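Local coordinates for CELL WALL surface anchor family protein (Streptococcus pneumoniae, PDB 2WW8) that acts as the adhesin of the pneumococcal pilus, probably attaching the bacterium to host cells through an integrin-like domain, at residues A[46-52]-A[88-94]; A[62-67]-A[79-83]; A[150-154]-A[710-714]; A[359-364]-A[519-523]; A[367-371]-A[526-532]. The contacts are given in a common frame with arbitrary orientation. Residues are numbered along the deposited sequence.

Interaction 1 of 5, residues A[46-52]-A[88-94]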
# COMPACT_ATOMS: atom_id res chain seq x y z
N ALA A 46 -19.11 33.64 -12.89
CA ALA A 46 -17.73 33.87 -13.45
C ALA A 46 -17.28 32.63 -14.24
O ALA A 46 -16.11 32.54 -14.61
CB ALA A 46 -16.70 34.25 -12.31
N ILE A 47 -18.17 31.68 -14.53
CA ILE A 47 -17.67 30.44 -15.12
C ILE A 47 -18.52 29.83 -16.25
O ILE A 47 -18.12 28.85 -16.88
CB ILE A 47 -17.21 29.52 -13.96
CG1 ILE A 47 -16.65 28.18 -14.44
CG2 ILE A 47 -18.23 29.53 -12.79
CD1 ILE A 47 -16.83 27.07 -13.44
N GLY A 48 -19.68 30.42 -16.55
CA GLY A 48 -20.44 30.06 -17.75
C GLY A 48 -19.70 30.27 -19.07
O GLY A 48 -18.80 31.09 -19.14
N LYS A 49 -20.06 29.51 -20.11
CA LYS A 49 -19.44 29.61 -21.43
C LYS A 49 -20.32 29.11 -22.57
O LYS A 49 -20.96 28.06 -22.44
CB LYS A 49 -18.10 28.88 -21.49
CG LYS A 49 -17.46 28.96 -22.87
CD LYS A 49 -16.26 28.07 -22.95
CE LYS A 49 -15.50 28.23 -24.23
NZ LYS A 49 -14.09 27.75 -24.07
N VAL A 50 -20.36 29.85 -23.68
CA VAL A 50 -21.09 29.43 -24.88
C VAL A 50 -20.34 29.84 -26.14
O VAL A 50 -19.70 30.89 -26.17
CB VAL A 50 -22.56 29.91 -24.87
CG1 VAL A 50 -22.66 31.44 -25.00
CG2 VAL A 50 -23.37 29.19 -25.94
N VAL A 51 -20.38 29.01 -27.17
CA VAL A 51 -19.62 29.26 -28.40
C VAL A 51 -20.61 29.16 -29.59
O VAL A 51 -21.48 28.29 -29.59
CB VAL A 51 -18.42 28.27 -28.51
CG1 VAL A 51 -17.75 28.28 -29.89
CG2 VAL A 51 -17.39 28.48 -27.38
N ILE A 52 -20.49 30.07 -30.57
CA ILE A 52 -21.33 30.03 -31.79
C ILE A 52 -20.50 29.94 -33.06
O ILE A 52 -19.60 30.75 -33.29
CB ILE A 52 -22.30 31.21 -31.95
CG1 ILE A 52 -23.12 31.49 -30.69
CG2 ILE A 52 -23.30 30.87 -33.06
CD1 ILE A 52 -22.56 32.60 -29.81
N GLU A 88 -14.97 30.59 -34.73
CA GLU A 88 -15.86 30.54 -33.56
C GLU A 88 -16.04 31.90 -32.88
O GLU A 88 -15.08 32.66 -32.76
CB GLU A 88 -15.28 29.61 -32.48
CG GLU A 88 -15.31 28.09 -32.73
CD GLU A 88 -14.40 27.30 -31.78
OE1 GLU A 88 -13.72 27.93 -30.92
OE2 GLU A 88 -14.35 26.06 -31.88
N ALA A 89 -17.24 32.20 -32.41
CA ALA A 89 -17.40 33.31 -31.47
C ALA A 89 -17.64 32.81 -30.04
O ALA A 89 -18.60 32.10 -29.77
CB ALA A 89 -18.51 34.25 -31.91
N ILE A 90 -16.76 33.20 -29.11
CA ILE A 90 -16.70 32.59 -27.79
C ILE A 90 -17.06 33.61 -26.72
O ILE A 90 -16.37 34.61 -26.60
CB ILE A 90 -15.27 32.07 -27.50
CG1 ILE A 90 -14.71 31.26 -28.68
CG2 ILE A 90 -15.21 31.29 -26.20
CD1 ILE A 90 -13.21 31.29 -28.77
N PHE A 91 -18.12 33.36 -25.95
CA PHE A 91 -18.36 34.07 -24.69
C PHE A 91 -17.86 33.30 -23.45
O PHE A 91 -18.35 32.21 -23.15
CB PHE A 91 -19.86 34.36 -24.52
CG PHE A 91 -20.41 35.33 -25.53
CD1 PHE A 91 -20.50 36.68 -25.23
CD2 PHE A 91 -20.85 34.88 -26.78
CE1 PHE A 91 -21.01 37.58 -26.15
CE2 PHE A 91 -21.37 35.77 -27.72
CZ PHE A 91 -21.45 37.13 -27.40
N SER A 92 -16.91 33.88 -22.72
CA SER A 92 -16.30 33.27 -21.53
C SER A 92 -16.82 33.91 -20.23
O SER A 92 -17.53 34.91 -20.28
CB SER A 92 -14.79 33.53 -21.58
OG SER A 92 -14.22 32.89 -22.70
N ASN A 93 -16.47 33.36 -19.07
CA ASN A 93 -16.70 34.08 -17.82
C ASN A 93 -18.09 34.67 -17.58
O ASN A 93 -18.26 35.79 -17.08
CB ASN A 93 -15.63 35.15 -17.67
CG ASN A 93 -14.27 34.54 -17.54
OD1 ASN A 93 -13.73 33.98 -18.50
ND2 ASN A 93 -13.72 34.61 -16.34
N ILE A 94 -19.10 33.87 -17.93
CA ILE A 94 -20.48 34.31 -17.86
C ILE A 94 -20.99 33.99 -16.47
O ILE A 94 -20.83 32.88 -15.95
CB ILE A 94 -21.34 33.68 -18.98
CG1 ILE A 94 -20.64 33.76 -20.34
CG2 ILE A 94 -22.73 34.30 -19.00
CD1 ILE A 94 -21.11 32.73 -21.36
O HOH W 1 -16.05 30.54 -18.96

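Interaction 2 of 5, residues A[62-67]-A[79-83]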
# COMPACT_ATOMS: atom_id res chain seq x y z
N LEU A 62 -17.83 30.39 -41.67
CA LEU A 62 -18.01 31.83 -41.93
C LEU A 62 -17.34 32.72 -40.88
O LEU A 62 -17.52 32.52 -39.66
CB LEU A 62 -19.50 32.17 -41.92
CG LEU A 62 -20.46 32.19 -43.11
CD1 LEU A 62 -20.13 31.14 -44.15
CD2 LEU A 62 -21.89 32.06 -42.60
N GLY A 63 -16.59 33.72 -41.34
CA GLY A 63 -15.94 34.69 -40.44
C GLY A 63 -16.75 35.95 -40.23
O GLY A 63 -17.76 36.19 -40.91
N ASP A 64 -16.32 36.76 -39.26
CA ASP A 64 -16.77 38.15 -39.13
C ASP A 64 -18.21 38.42 -38.63
O ASP A 64 -18.65 39.57 -38.61
CB ASP A 64 -16.48 38.96 -40.42
CG ASP A 64 -15.00 38.90 -40.85
OD1 ASP A 64 -14.15 38.43 -40.06
OD2 ASP A 64 -14.65 39.34 -41.97
N ALA A 65 -18.93 37.38 -38.21
CA ALA A 65 -20.23 37.56 -37.54
C ALA A 65 -20.12 38.22 -36.16
O ALA A 65 -19.07 38.15 -35.51
CB ALA A 65 -20.98 36.22 -37.45
N VAL A 66 -21.20 38.87 -35.70
CA VAL A 66 -21.14 39.69 -34.50
C VAL A 66 -22.32 39.41 -33.56
O VAL A 66 -23.48 39.59 -33.94
CB VAL A 66 -20.92 41.22 -34.82
CG1 VAL A 66 -21.44 42.15 -33.71
CG2 VAL A 66 -19.44 41.52 -35.10
N PHE A 67 -22.01 38.96 -32.34
CA PHE A 67 -23.03 38.55 -31.38
C PHE A 67 -23.11 39.38 -30.12
O PHE A 67 -22.12 39.96 -29.69
CB PHE A 67 -22.86 37.06 -30.99
CG PHE A 67 -23.10 36.12 -32.13
CD1 PHE A 67 -24.38 35.64 -32.39
CD2 PHE A 67 -22.05 35.74 -32.96
CE1 PHE A 67 -24.60 34.78 -33.46
CE2 PHE A 67 -22.25 34.87 -34.03
CZ PHE A 67 -23.54 34.40 -34.28
N SER A 79 -20.40 42.04 -26.16
CA SER A 79 -20.54 41.60 -27.54
C SER A 79 -19.26 40.92 -28.01
O SER A 79 -18.16 41.29 -27.60
CB SER A 79 -20.94 42.78 -28.43
OG SER A 79 -19.79 43.40 -28.97
N GLN A 80 -19.40 39.94 -28.89
CA GLN A 80 -18.27 39.14 -29.35
C GLN A 80 -18.34 38.86 -30.86
O GLN A 80 -19.42 38.77 -31.43
CB GLN A 80 -18.21 37.82 -28.56
CG GLN A 80 -16.86 37.10 -28.56
CD GLN A 80 -15.80 37.77 -27.68
OE1 GLN A 80 -16.11 38.28 -26.60
NE2 GLN A 80 -14.56 37.78 -28.16
N ARG A 81 -17.18 38.70 -31.47
CA ARG A 81 -17.04 38.66 -32.92
C ARG A 81 -16.39 37.34 -33.35
O ARG A 81 -15.36 36.96 -32.81
CB ARG A 81 -16.19 39.88 -33.33
CG ARG A 81 -15.77 40.01 -34.78
CD ARG A 81 -15.29 41.43 -35.06
NE ARG A 81 -14.65 41.57 -36.37
CZ ARG A 81 -15.25 41.92 -37.51
NH1 ARG A 81 -16.56 42.17 -37.56
NH2 ARG A 81 -14.55 42.01 -38.63
N THR A 82 -16.98 36.63 -34.32
CA THR A 82 -16.41 35.33 -34.70
C THR A 82 -14.93 35.40 -35.12
O THR A 82 -14.58 36.00 -36.14
CB THR A 82 -17.30 34.47 -35.65
OG1 THR A 82 -16.93 34.68 -37.01
CG2 THR A 82 -18.79 34.75 -35.46
N GLU A 83 -14.08 34.79 -34.29
CA GLU A 83 -12.62 34.80 -34.41
C GLU A 83 -12.08 34.18 -35.71
O GLU A 83 -12.73 33.33 -36.32
CB GLU A 83 -11.97 34.19 -33.16
CG GLU A 83 -11.79 35.21 -32.03
CD GLU A 83 -12.35 34.75 -30.69
OE1 GLU A 83 -11.75 33.84 -30.06
OE2 GLU A 83 -13.40 35.29 -30.24

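Interaction 3 of 5, residues A[150-154]-A[710-714]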
# COMPACT_ATOMS: atom_id res chain seq x y z
N THR A 150 -5.14 18.36 5.90
CA THR A 150 -4.83 18.49 7.33
C THR A 150 -5.69 17.48 8.12
O THR A 150 -6.93 17.44 7.97
CB THR A 150 -5.03 19.93 7.83
OG1 THR A 150 -4.13 20.80 7.12
CG2 THR A 150 -4.71 20.08 9.33
N TYR A 151 -5.03 16.62 8.90
CA TYR A 151 -5.72 15.68 9.79
C TYR A 151 -6.40 16.44 10.89
O TYR A 151 -5.74 17.18 11.62
CB TYR A 151 -4.75 14.69 10.42
CG TYR A 151 -4.27 13.61 9.48
CD1 TYR A 151 -5.17 12.68 8.95
CD2 TYR A 151 -2.92 13.46 9.17
CE1 TYR A 151 -4.76 11.70 8.10
CE2 TYR A 151 -2.49 12.42 8.32
CZ TYR A 151 -3.42 11.53 7.83
OH TYR A 151 -3.01 10.53 6.97
N PRO A 152 -7.72 16.29 11.01
CA PRO A 152 -8.37 17.08 12.08
C PRO A 152 -7.89 16.72 13.49
O PRO A 152 -7.74 17.65 14.26
CB PRO A 152 -9.85 16.73 11.94
CG PRO A 152 -9.96 16.47 10.43
CD PRO A 152 -8.70 15.70 10.09
N ASP A 153 -7.66 15.44 13.78
CA ASP A 153 -7.44 14.96 15.13
C ASP A 153 -6.24 15.64 15.80
O ASP A 153 -6.33 16.09 16.94
CB ASP A 153 -7.23 13.45 15.22
CG ASP A 153 -6.35 12.84 14.09
OD1 ASP A 153 -5.48 13.47 13.45
OD2 ASP A 153 -6.47 11.62 13.89
N VAL A 154 -5.11 15.69 15.09
CA VAL A 154 -3.89 16.30 15.65
C VAL A 154 -3.36 17.39 14.75
O VAL A 154 -2.31 17.96 15.04
CB VAL A 154 -2.80 15.27 16.01
CG1 VAL A 154 -3.34 14.28 17.04
CG2 VAL A 154 -2.32 14.55 14.72
N VAL A 710 -10.45 8.99 18.65
CA VAL A 710 -10.85 9.06 17.28
C VAL A 710 -9.57 9.27 16.48
O VAL A 710 -8.74 10.14 16.79
CB VAL A 710 -11.76 10.27 17.04
CG1 VAL A 710 -12.50 10.03 15.76
CG2 VAL A 710 -12.75 10.35 18.13
N ARG A 711 -9.42 8.45 15.46
CA ARG A 711 -8.32 8.62 14.51
C ARG A 711 -8.86 8.91 13.09
O ARG A 711 -9.68 8.15 12.61
CB ARG A 711 -7.49 7.32 14.44
CG ARG A 711 -7.13 6.63 15.80
CD ARG A 711 -6.37 7.60 16.64
NE ARG A 711 -5.79 6.98 17.82
CZ ARG A 711 -5.57 7.63 18.95
NH1 ARG A 711 -5.94 8.90 19.06
NH2 ARG A 711 -5.02 7.00 19.99
N ASP A 712 -8.38 9.97 12.44
CA ASP A 712 -8.73 10.34 11.09
C ASP A 712 -8.03 9.50 10.01
O ASP A 712 -6.85 9.22 10.10
CB ASP A 712 -8.44 11.83 10.83
CG ASP A 712 -9.44 12.73 11.53
OD1 ASP A 712 -10.59 12.73 11.05
OD2 ASP A 712 -9.12 13.33 12.60
N PHE A 713 -8.79 9.14 8.99
CA PHE A 713 -8.25 8.64 7.73
C PHE A 713 -7.87 9.82 6.81
O PHE A 713 -8.53 10.87 6.82
CB PHE A 713 -9.37 7.86 6.98
CG PHE A 713 -9.63 6.49 7.54
CD1 PHE A 713 -10.49 6.31 8.62
CD2 PHE A 713 -9.13 5.38 6.88
CE1 PHE A 713 -10.74 5.00 9.09
CE2 PHE A 713 -9.37 4.09 7.31
CZ PHE A 713 -10.19 3.91 8.42
N PRO A 714 -6.87 9.62 5.94
CA PRO A 714 -6.59 10.70 4.98
C PRO A 714 -7.62 10.70 3.82
O PRO A 714 -8.31 9.69 3.68
CB PRO A 714 -5.20 10.33 4.47
CG PRO A 714 -5.16 8.83 4.56
CD PRO A 714 -5.97 8.46 5.78

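Interaction 4 of 5, residues A[359-364]-A[519-523]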
# COMPACT_ATOMS: atom_id res chain seq x y z
N THR A 359 24.90 -27.43 30.60
CA THR A 359 23.73 -26.65 31.03
C THR A 359 24.17 -25.65 32.11
O THR A 359 23.78 -24.49 32.04
CB THR A 359 22.68 -27.60 31.66
OG1 THR A 359 22.40 -28.61 30.70
CG2 THR A 359 21.33 -26.84 31.96
N GLN A 360 25.03 -26.07 33.04
CA GLN A 360 25.42 -25.17 34.13
C GLN A 360 26.03 -23.86 33.68
O GLN A 360 25.78 -22.77 34.20
CB GLN A 360 26.43 -25.91 35.01
CG GLN A 360 26.77 -25.14 36.24
CD GLN A 360 27.78 -25.90 37.13
OE1 GLN A 360 28.30 -27.00 36.81
NE2 GLN A 360 28.06 -25.25 38.30
N LYS A 361 26.85 -23.98 32.65
CA LYS A 361 27.57 -22.83 32.12
C LYS A 361 26.59 -21.83 31.48
O LYS A 361 26.76 -20.60 31.56
CB LYS A 361 28.64 -23.32 31.11
CG LYS A 361 29.58 -22.20 30.55
CD LYS A 361 30.77 -22.80 29.72
CE LYS A 361 31.88 -21.71 29.57
NZ LYS A 361 33.05 -22.23 28.80
N ALA A 362 25.55 -22.36 30.86
CA ALA A 362 24.53 -21.54 30.27
C ALA A 362 23.73 -20.82 31.34
O ALA A 362 23.45 -19.64 31.18
CB ALA A 362 23.57 -22.42 29.45
N LEU A 363 23.30 -21.54 32.38
CA LEU A 363 22.57 -20.94 33.50
C LEU A 363 23.46 -19.87 34.15
O LEU A 363 22.99 -18.79 34.50
CB LEU A 363 22.20 -22.05 34.51
CG LEU A 363 21.08 -22.99 34.07
CD1 LEU A 363 21.04 -24.22 35.03
CD2 LEU A 363 19.70 -22.31 33.95
N MET A 364 24.75 -20.16 34.31
CA MET A 364 25.69 -19.15 34.79
C MET A 364 25.76 -17.85 34.00
O MET A 364 25.79 -16.77 34.60
CB MET A 364 27.12 -19.67 35.03
CG MET A 364 27.18 -20.70 36.09
SD MET A 364 28.69 -21.70 36.04
CE MET A 364 30.00 -20.40 36.04
N THR A 519 24.54 -29.56 38.75
CA THR A 519 23.84 -28.48 38.06
C THR A 519 22.67 -27.98 38.91
O THR A 519 22.45 -26.77 39.05
CB THR A 519 23.42 -28.91 36.65
OG1 THR A 519 24.57 -29.42 35.95
CG2 THR A 519 22.76 -27.70 35.94
N ARG A 520 21.91 -28.92 39.49
CA ARG A 520 20.80 -28.59 40.33
C ARG A 520 21.22 -27.89 41.63
O ARG A 520 20.61 -26.89 42.05
CB ARG A 520 19.98 -29.87 40.65
CG ARG A 520 18.92 -29.66 41.65
CD ARG A 520 18.02 -30.92 41.78
NE ARG A 520 18.84 -32.05 42.20
CZ ARG A 520 19.10 -32.36 43.47
NH1 ARG A 520 18.64 -31.63 44.48
NH2 ARG A 520 19.84 -33.42 43.73
N TRP A 521 22.27 -28.36 42.29
CA TRP A 521 22.80 -27.66 43.45
C TRP A 521 23.30 -26.26 43.11
O TRP A 521 23.13 -25.33 43.93
CB TRP A 521 23.92 -28.50 44.10
CG TRP A 521 23.42 -29.78 44.64
CD1 TRP A 521 22.19 -30.04 45.17
CD2 TRP A 521 24.19 -30.98 44.80
NE1 TRP A 521 22.14 -31.34 45.61
CE2 TRP A 521 23.34 -31.95 45.37
CE3 TRP A 521 25.49 -31.34 44.47
CZ2 TRP A 521 23.77 -33.25 45.65
CZ3 TRP A 521 25.92 -32.64 44.74
CH2 TRP A 521 25.07 -33.56 45.31
N TYR A 522 23.95 -26.14 41.94
CA TYR A 522 24.38 -24.85 41.41
C TYR A 522 23.14 -23.91 41.33
O TYR A 522 23.15 -22.75 41.78
CB TYR A 522 25.07 -24.91 40.04
CG TYR A 522 24.99 -23.50 39.42
CD1 TYR A 522 25.78 -22.43 39.87
CD2 TYR A 522 24.03 -23.23 38.45
CE1 TYR A 522 25.61 -21.16 39.31
CE2 TYR A 522 23.85 -21.96 37.89
CZ TYR A 522 24.68 -20.96 38.33
OH TYR A 522 24.51 -19.69 37.82
N TYR A 523 22.06 -24.42 40.73
CA TYR A 523 20.84 -23.63 40.51
C TYR A 523 20.26 -23.18 41.85
O TYR A 523 19.99 -21.98 42.05
CB TYR A 523 19.80 -24.45 39.72
CG TYR A 523 18.53 -23.67 39.42
CD1 TYR A 523 17.49 -23.60 40.35
CD2 TYR A 523 18.38 -23.02 38.20
CE1 TYR A 523 16.28 -22.87 40.08
CE2 TYR A 523 17.20 -22.34 37.90
CZ TYR A 523 16.19 -22.25 38.84
OH TYR A 523 15.08 -21.51 38.48
O HOH W 2 25.71 -28.72 33.53

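Interaction 5 of 5, residues A[367-371]-A[526-532]. With CA (calcium ion), chain C.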
# COMPACT_ATOMS: atom_id res chain seq x y z
N ASP A 367 22.51 -15.88 34.67
CA ASP A 367 22.59 -15.18 35.98
C ASP A 367 23.57 -13.99 35.91
O ASP A 367 23.25 -12.94 36.45
CB ASP A 367 23.08 -16.20 37.02
CG ASP A 367 22.97 -15.70 38.44
OD1 ASP A 367 22.05 -14.94 38.76
OD2 ASP A 367 23.78 -16.09 39.28
N GLU A 368 24.71 -14.14 35.23
CA GLU A 368 25.66 -13.04 35.04
C GLU A 368 25.06 -11.84 34.32
O GLU A 368 25.16 -10.69 34.79
CB GLU A 368 26.92 -13.54 34.29
CG GLU A 368 27.91 -12.46 33.93
CD GLU A 368 29.19 -13.07 33.29
OE1 GLU A 368 29.26 -14.23 32.82
OE2 GLU A 368 30.21 -12.37 33.30
N ILE A 369 24.42 -12.08 33.18
CA ILE A 369 23.76 -11.00 32.45
C ILE A 369 22.71 -10.27 33.32
O ILE A 369 22.71 -9.05 33.36
CB ILE A 369 23.11 -11.51 31.14
CG1 ILE A 369 24.25 -11.94 30.20
CG2 ILE A 369 22.13 -10.45 30.53
CD1 ILE A 369 23.72 -12.66 29.00
N LEU A 370 21.81 -11.00 33.95
CA LEU A 370 20.76 -10.36 34.79
C LEU A 370 21.38 -9.66 36.01
O LEU A 370 21.03 -8.52 36.30
CB LEU A 370 19.77 -11.43 35.20
CG LEU A 370 18.88 -11.94 34.07
CD1 LEU A 370 18.17 -13.18 34.56
CD2 LEU A 370 17.85 -10.79 33.61
N THR A 371 22.35 -10.31 36.65
CA THR A 371 23.00 -9.68 37.79
C THR A 371 23.67 -8.35 37.37
O THR A 371 23.59 -7.31 38.04
CB THR A 371 23.97 -10.69 38.51
OG1 THR A 371 23.18 -11.77 39.06
CG2 THR A 371 24.65 -9.96 39.69
N ASN A 526 22.53 -20.42 43.58
CA ASN A 526 22.93 -19.16 42.92
C ASN A 526 21.89 -18.55 42.00
O ASN A 526 22.07 -17.40 41.54
CB ASN A 526 24.17 -19.46 42.02
CG ASN A 526 25.31 -20.04 42.85
OD1 ASN A 526 26.00 -19.31 43.56
ND2 ASN A 526 25.38 -21.35 42.89
N ILE A 527 20.85 -19.31 41.69
CA ILE A 527 19.81 -18.77 40.85
C ILE A 527 18.47 -18.70 41.57
O ILE A 527 17.82 -17.68 41.57
CB ILE A 527 19.68 -19.56 39.55
CG1 ILE A 527 20.93 -19.32 38.68
CG2 ILE A 527 18.41 -19.05 38.74
CD1 ILE A 527 20.80 -19.85 37.33
N ALA A 528 18.05 -19.77 42.24
CA ALA A 528 16.80 -19.83 42.99
C ALA A 528 16.58 -18.67 43.99
O ALA A 528 15.47 -18.16 44.08
CB ALA A 528 16.67 -21.16 43.72
N PRO A 529 17.61 -18.22 44.73
CA PRO A 529 17.37 -17.13 45.72
C PRO A 529 17.13 -15.76 45.06
O PRO A 529 16.70 -14.86 45.73
CB PRO A 529 18.71 -17.05 46.50
CG PRO A 529 19.41 -18.38 46.16
CD PRO A 529 19.00 -18.71 44.74
N ASP A 530 17.36 -15.59 43.77
CA ASP A 530 17.17 -14.33 43.08
C ASP A 530 15.75 -13.96 42.63
O ASP A 530 15.53 -12.82 42.25
CB ASP A 530 18.09 -14.29 41.87
CG ASP A 530 19.58 -14.44 42.29
OD1 ASP A 530 19.94 -14.22 43.46
OD2 ASP A 530 20.38 -14.77 41.41
N GLY A 531 14.79 -14.88 42.58
CA GLY A 531 13.41 -14.40 42.42
C GLY A 531 13.11 -14.27 40.93
O GLY A 531 12.10 -13.68 40.58
N TYR A 532 13.96 -14.79 40.05
CA TYR A 532 13.71 -14.82 38.61
C TYR A 532 12.50 -15.68 38.27
O TYR A 532 12.23 -16.67 38.97
CB TYR A 532 14.88 -15.33 37.83
CG TYR A 532 16.24 -14.70 38.00
CD1 TYR A 532 16.40 -13.35 38.33
CD2 TYR A 532 17.39 -15.50 37.86
CE1 TYR A 532 17.70 -12.78 38.49
CE2 TYR A 532 18.64 -14.98 38.03
CZ TYR A 532 18.79 -13.61 38.29
OH TYR A 532 20.06 -13.08 38.44
CA CA C . 22.70 -15.25 41.26
O HOH W 3 23.27 -12.90 41.35
O HOH W 4 22.43 -15.14 43.70
O HOH W 5 24.79 -15.78 42.27

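Interaction 1 of 5, residues A[46-52]-A[88-94]
Ile52, Phe91, Val50 and Ile94 point to the same face of this antiparallel strand pair and form its apolar centre. Ile52 CD1 meets the edge of the Phe91 ring at CE2 (4.0 Å), while Val50 CG1 lies 4.1 Å from Phe91 CB and 4.2 Å from Ile94 CD1. Beta-branched Val50 and Ile52 suit an extended backbone, and the flat Phe91 ring reaches the facing sheet. On the other face Val51 CG2 touches Ile90 CG2 at 3.7 Å.

Between the faces runs the backbone ladder: Val50 and Phe91 exchange bonds (Val50 N to Phe91 O 3.1 Å, Phe91 N to Val50 O 2.9 Å), as do Ile52 and Ala89 (Ile52 N to Ala89 O and Ala89 N to Ile52 O, each 2.9 Å). Near Gly48 the register slips by one residue. Gly48 N donates to Ile94 O (2.8 Å) and Ile94 N to Gly48 O (3.0 Å), a G1 bulge with Asn93 at positive phi; a beta carbon on Gly48 would clash with Ile94 O. Water 1 links Gly48 O (2.8 Å) to Asn93 N (2.9 Å).

Outermost are two partly exposed charged side chains, each in a salt bridge: Lys49 with Glu139, Glu88 with Arg137. The face bearing Val50, Ile52, Phe91 and Ile94 packs on Phe67, Leu69 and Leu101 of the second sheet, as in the beta-sandwich of a prealbumin-like (CNA_B-type) domain.

Interaction 2 of 5, residues A[62-67]-A[79-83]
The two segments run antiparallel, their end-to-end directions 172° apart, and pair as the open end of a beta hairpin. Phe67 and Gln80 form a hydrogen-bonded pair, with Phe67 N to Gln80 O and Gln80 N to Phe67 O both 2.8 Å. Val66 faces Arg81 as a non-hydrogen-bonded pair, and Thr82 N to Ala65 O (2.8 Å) carries the ladder past the last regular strand residue. Beyond it the 62-67 chain bends away at Asp64, which has positive phi.

Thr82 fills the resulting corner. Its methyl CG2 packs on Ala65 CB (3.3 Å) and on the edge of the Phe67 ring at CE2 (3.7 Å), while its hydroxyl OG1 gives a weak bond to Leu62 O (3.5 Å); a small residue with one apolar and one polar branch serves both surroundings. On the opposite face the long Arg81 chain lies along Val66, NH1 being 3.8 Å from Val66 CG2, and ends in a long salt bridge from NH2 to Asp64 OD1 (3.9 Å) without a directed N-H.

Strand 66-71 is flanked by 77-81 and 97-105, so this hairpin forms one margin of its sheet. Phe67 reaches across to Ile52 and Phe91, and Thr82 to Ala89, on strands 48-55 and 88-94.

Interaction 3 of 5, residues A[150-154]-A[710-714]
A loop following strand 148-150 meets the edge strand 711-712 of the Ig-like domain, joining chain parts more than 550 residues apart. Two aspartates trade backbone bonds: Asp712 N donates to Asp153 OD2 at 2.9 Å in nearly straight geometry, and Asp153 N gives a weaker, bent bond to Asp712 OD2 at 2.8 Å. The exchange brings the like-charged oxygens Asp153 OD2 and Asp712 OD2 to 3.4 Å, which nearby arginines offset: Arg182 pairs with Asp153 OD2, and Arg697 with Asp712 OD1. Arg182 also bonds to Asp712 O. The second oxygen of Asp153 is used within its own loop, where OD1 accepts from Val154 N (2.8 Å). A short acidic side chain suits each place because it can reach a main-chain amide and still meet a guanidinium. Arg711, directed away, pairs with Glu186. Beside this polar exchange, Pro152 CD rests 3.4 Å from Asp712 CG, and Tyr151 extends along the chain from Asp712 to Pro714, its OH 3.3 Å from Pro714 CB.

Interaction 4 of 5, residues A[359-364]-A[519-523]
Two helix segments run almost side by side, 15° apart in direction and 9.9 Å between axes, and their side chains fill the gap. The largest bump is Tyr522, which points at helix 359-373 and comes to rest among Gln360, Leu363 and Met364. Leu363 CB meets the ring edge at CE2 (3.8 Å), Gln360 NE2 approaches Tyr522 CB (3.5 Å) while its OE1 accepts a hydrogen bond from Tyr394 N, and Met364 CG lies 3.4 Å from Tyr522 CZ. The Met364 sulfur, SD, is 4.8 Å from the centroid of the Tyr522 ring, an oblique Met-aromatic contact. A flexible methionine can mould itself to a flat ring.

In return Leu363 projects between Thr519 and Tyr523: its CD1 is 4.0 Å from Thr519 CG2 and 4.3 Å from Tyr523 CD2. Its branched end fills the shallow space between a small threonine and a ring. Toward the N-terminal ends Gln360 CA and Thr519 CA are 5.4 Å apart, and the Thr519 methyl CG2 lies 4.0 Å from Gln360 N. No direct hydrogen bond crosses the interface; water 2 spans it from Gln360 N to Thr519 OG1, 2.8 Å from each, and the Thr519 hydroxyl also bonds to His515 O.

Near-parallel helices packed beside a parallel sheet are characteristic of a Rossmann-like alpha/beta domain, consistent here with the integrin I (von Willebrand factor A) type.

Interaction 5 of 5, residues A[367-371]-A[526-532]
A calcium ion is held by both segments, so that acidic groups which would otherwise repel one another crowd together. The site lies in what appears to be an integrin I-type alpha/beta domain, where helix 359-373 meets the loop that leads from helix 516-526 into strand 533-539. Asp367 grips the ion with both carboxylate oxygens, OD1 at 2.6 Å and OD2 at 2.4 Å from CA; segment 526-532 supplies Asn526 O at 2.3 Å and Asp530 OD2 at 2.4 Å from CA, roughly at right angles to the carboxylate, with water 4 opposite it. Waters 3, 4 and 5, at 2.4, 2.5 and 2.4 Å from CA, bring the ligands to seven. Carboxylates suit the doubly charged ion, whose charge allows Asp367 OD1 and Asp530 OD2 to lie only 3.1 Å apart.

A 3-10 turn at 528-530 brings Asp530 round to the metal, and Gly531 follows with the positive phi that favours glycine. The side chain of Asn526 instead bonds to Ile424 and Leu426. Thr371 OG1 accepts from water 3 (2.6 Å), and Asp530 OD1, the carboxylate's other oxygen, from water 4 (2.7 Å).

Next to the metal site, Leu370 CD1 makes a CH-pi contact over the face of Tyr532, 3.8 Å from its ring centroid, and the Tyr532 OH donates to Asp367 OD1 at 2.7 Å.

Overall arrangement
The five contacts are strung along an elongated chain. Interactions 1 and 2 belong to one prealbumin-like domain, with centres 13 Å apart; interaction 2 is nested within the loop closed by interaction 1, and Glu83 N probably bonds to Glu88 O (2.8 Å). Interactions 4 and 5 share helix 359-373, lie 11 Å apart between centres, and cross along the chain; the side chain of Tyr522 is about 6 Å from the calcium ion of interaction 5, that of Thr359 about 9 Å from the bound magnesium ion. Interaction 3 encloses both in sequence, 55 and 48 Å away between centres. Interactions 2 and 4 are separated by about 103 Å between centres.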